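Local structure of tryptophan synthase alpha chain (Campylobacter jejuni, 3THA) at residues V73-H76 with S77-E80. The protein probably cleaves indoleglycerol phosphate to indole and glyceraldehyde 3-phosphate, as the alpha subunit of tryptophan synthase in the last step of tryptophan biosynthesis. Sequence-based numbering, arbitrary orientation.
Sequences VDIH and SVFE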
ATOM      1  N   VAL B  73     -11.079   8.599 -13.334  1.00 73.17           N
ATOM      2  CA  VAL B  73      -9.775   8.177 -13.890  1.00 71.67           C
ATOM      3  C   VAL B  73      -9.473   6.675 -13.710  1.00 71.53           C
ATOM      4  O   VAL B  73      -9.081   6.205 -12.608  1.00 71.51           O
ATOM      5  CB  VAL B  73      -8.589   9.015 -13.324  1.00 71.19           C
ATOM      6  CG1 VAL B  73      -7.304   8.657 -14.020  1.00 68.78           C
ATOM      7  CG2 VAL B  73      -8.851  10.522 -13.488  1.00 72.68           C
ATOM      8  N   ASP B  74      -9.628   5.946 -14.821  1.00 70.97           N
ATOM      9  CA  ASP B  74      -9.273   4.542 -14.907  1.00 69.97           C
ATOM     10  C   ASP B  74      -8.156   4.362 -15.937  1.00 68.78           C
ATOM     11  O   ASP B  74      -7.759   5.331 -16.628  1.00 68.39           O
ATOM     12  CB  ASP B  74     -10.511   3.680 -15.234  1.00 71.39           C
ATOM     13  CG  ASP B  74     -11.300   4.173 -16.465  1.00 74.51           C
ATOM     14  OD1 ASP B  74     -10.829   5.092 -17.197  1.00 76.85           O
ATOM     15  OD2 ASP B  74     -12.418   3.629 -16.704  1.00 77.26           O
ATOM     16  N   ILE B  75      -7.647   3.133 -16.055  1.00 66.86           N
ATOM     17  CA  ILE B  75      -6.473   2.914 -16.861  1.00 65.21           C
ATOM     18  C   ILE B  75      -6.783   3.281 -18.310  1.00 65.10           C
ATOM     19  O   ILE B  75      -5.903   3.723 -19.066  1.00 64.27           O
ATOM     20  CB  ILE B  75      -5.898   1.478 -16.662  1.00 65.39           C
ATOM     21  CG1 ILE B  75      -4.709   1.206 -17.598  1.00 65.41           C
ATOM     22  CG2 ILE B  75      -6.998   0.405 -16.744  1.00 66.47           C
ATOM     23  CD1 ILE B  75      -3.397   1.967 -17.228  1.00 62.45           C
ATOM     24  N   HIS B  76      -8.057   3.176 -18.675  1.00 65.13           N
ATOM     25  CA  HIS B  76      -8.463   3.455 -20.037  1.00 66.09           C
ATOM     26  C   HIS B  76      -8.206   4.902 -20.380  1.00 65.74           C
ATOM     27  O   HIS B  76      -7.659   5.187 -21.450  1.00 65.60           O
ATOM     28  CB  HIS B  76      -9.925   3.096 -20.267  1.00 67.98           C
ATOM     29  CG  HIS B  76     -10.240   1.674 -19.932  1.00 71.05           C
ATOM     30  ND1 HIS B  76     -10.072   0.648 -20.835  1.00 71.55           N
ATOM     31  CD2 HIS B  76     -10.658   1.100 -18.773  1.00 73.29           C
ATOM     32  CE1 HIS B  76     -10.402  -0.496 -20.253  1.00 75.10           C
ATOM     33  NE2 HIS B  76     -10.748  -0.252 -18.999  1.00 73.83           N
ATOM     34  N   SER B  77      -8.572   5.801 -19.458  1.00 64.71           N
ATOM     35  CA  SER B  77      -8.438   7.224 -19.700  1.00 64.10           C
ATOM     36  C   SER B  77      -6.960   7.676 -19.578  1.00 63.88           C
ATOM     37  O   SER B  77      -6.535   8.602 -20.291  1.00 64.75           O
ATOM     38  CB  SER B  77      -9.394   8.029 -18.835  1.00 64.12           C
ATOM     39  OG  SER B  77      -8.982   8.070 -17.490  1.00 61.06           O
ATOM     40  N   VAL B  78      -6.187   6.987 -18.728  1.00 62.25           N
ATOM     41  CA  VAL B  78      -4.702   7.097 -18.707  1.00 60.73           C
ATOM     42  C   VAL B  78      -4.048   6.716 -20.044  1.00 61.42           C
ATOM     43  O   VAL B  78      -3.278   7.499 -20.622  1.00 61.49           O
ATOM     44  CB  VAL B  78      -4.080   6.273 -17.562  1.00 59.70           C
ATOM     45  CG1 VAL B  78      -2.548   6.169 -17.700  1.00 58.47           C
ATOM     46  CG2 VAL B  78      -4.476   6.870 -16.203  1.00 57.66           C
ATOM     47  N   PHE B  79      -4.348   5.518 -20.540  1.00 61.76           N
ATOM     48  CA  PHE B  79      -3.875   5.133 -21.857  1.00 62.34           C
ATOM     49  C   PHE B  79      -4.254   6.210 -22.894  1.00 63.77           C
ATOM     50  O   PHE B  79      -3.417   6.605 -23.737  1.00 63.25           O
ATOM     51  CB  PHE B  79      -4.421   3.767 -22.246  1.00 62.64           C
ATOM     52  CG  PHE B  79      -3.697   2.612 -21.609  1.00 63.04           C
ATOM     53  CD1 PHE B  79      -2.297   2.649 -21.419  1.00 62.33           C
ATOM     54  CD2 PHE B  79      -4.398   1.456 -21.243  1.00 62.46           C
ATOM     55  CE1 PHE B  79      -1.605   1.548 -20.860  1.00 60.95           C
ATOM     56  CE2 PHE B  79      -3.723   0.357 -20.688  1.00 61.87           C
ATOM     57  CZ  PHE B  79      -2.313   0.418 -20.489  1.00 61.91           C
ATOM     58  N   GLU B  80      -5.500   6.700 -22.815  1.00 64.09           N
ATOM     59  CA  GLU B  80      -5.959   7.784 -23.719  1.00 65.20           C
ATOM     60  C   GLU B  80      -5.120   9.061 -23.567  1.00 63.49           C
ATOM     61  O   GLU B  80      -4.811   9.718 -24.534  1.00 64.98           O
ATOM     62  CB  GLU B  80      -7.440   8.108 -23.505  1.00 66.30           C
ATOM     63  CG  GLU B  80      -8.391   7.271 -24.328  1.00 70.58           C
ATOM     64  CD  GLU B  80      -9.850   7.668 -24.088  1.00 76.99           C
ATOM     65  OE1 GLU B  80     -10.546   6.920 -23.346  1.00 77.10           O
ATOM     66  OE2 GLU B  80     -10.284   8.742 -24.610  1.00 78.62           O
TER
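One face of the F79 ring carries the terminal methyl of I75, CD1, which sits 3.9 Å from the ring centroid in a CH-pi contact, displaced from the centre toward the rim. I75 CG1 comes in closer, 3.4 Å from F79 CE2, and the two side chains run obliquely to each other. The isoleucine reaches forward along the helix because CG1 stands anti to the backbone N (chi1 176°), and this lays its end against the residue one turn on. The second flat group, the H76 imidazole, has D74 CG at its edge and in its plane. The ring of Y103 meets that of F79, and F93 of strand 90-94 touches I75, V78 and F79, seating this side of the helix on the barrel.

D74 is the N-cap of helix 75-83 and illustrates capping by a side chain. D74 OD1 accepts from S77 N at 3.3 Å, on the anti side of the carboxylate and 34° out of its plane. D74 O is gripped at the same time: V78 N gives it a nearly straight bond of 3.1 Å, and S77 OG donates to it, also at 3.1 Å. A chi1 of 74° turns that hydroxyl back onto D74 O, the carbonyl of the cap residue. The V78 N bond is the first of the regular helical series, which continues with F79 N to I75 O at 2.8 Å. Just before the cap, V73 CG1 meets V78 CG2 at 4.0 Å, the pairing of a hydrophobic staple, with the two valines crossing at about a right angle.

Chemically, the cap supplies an acceptor for an amide of the first turn, and the negative carboxylate is probably favoured by the positive end of the helix dipole, while the I75–F79 pair belongs to the apolar layer of this TIM barrel, between helix 75-83, strand 90-94 and the neighbouring helices 97-103 and 105-114.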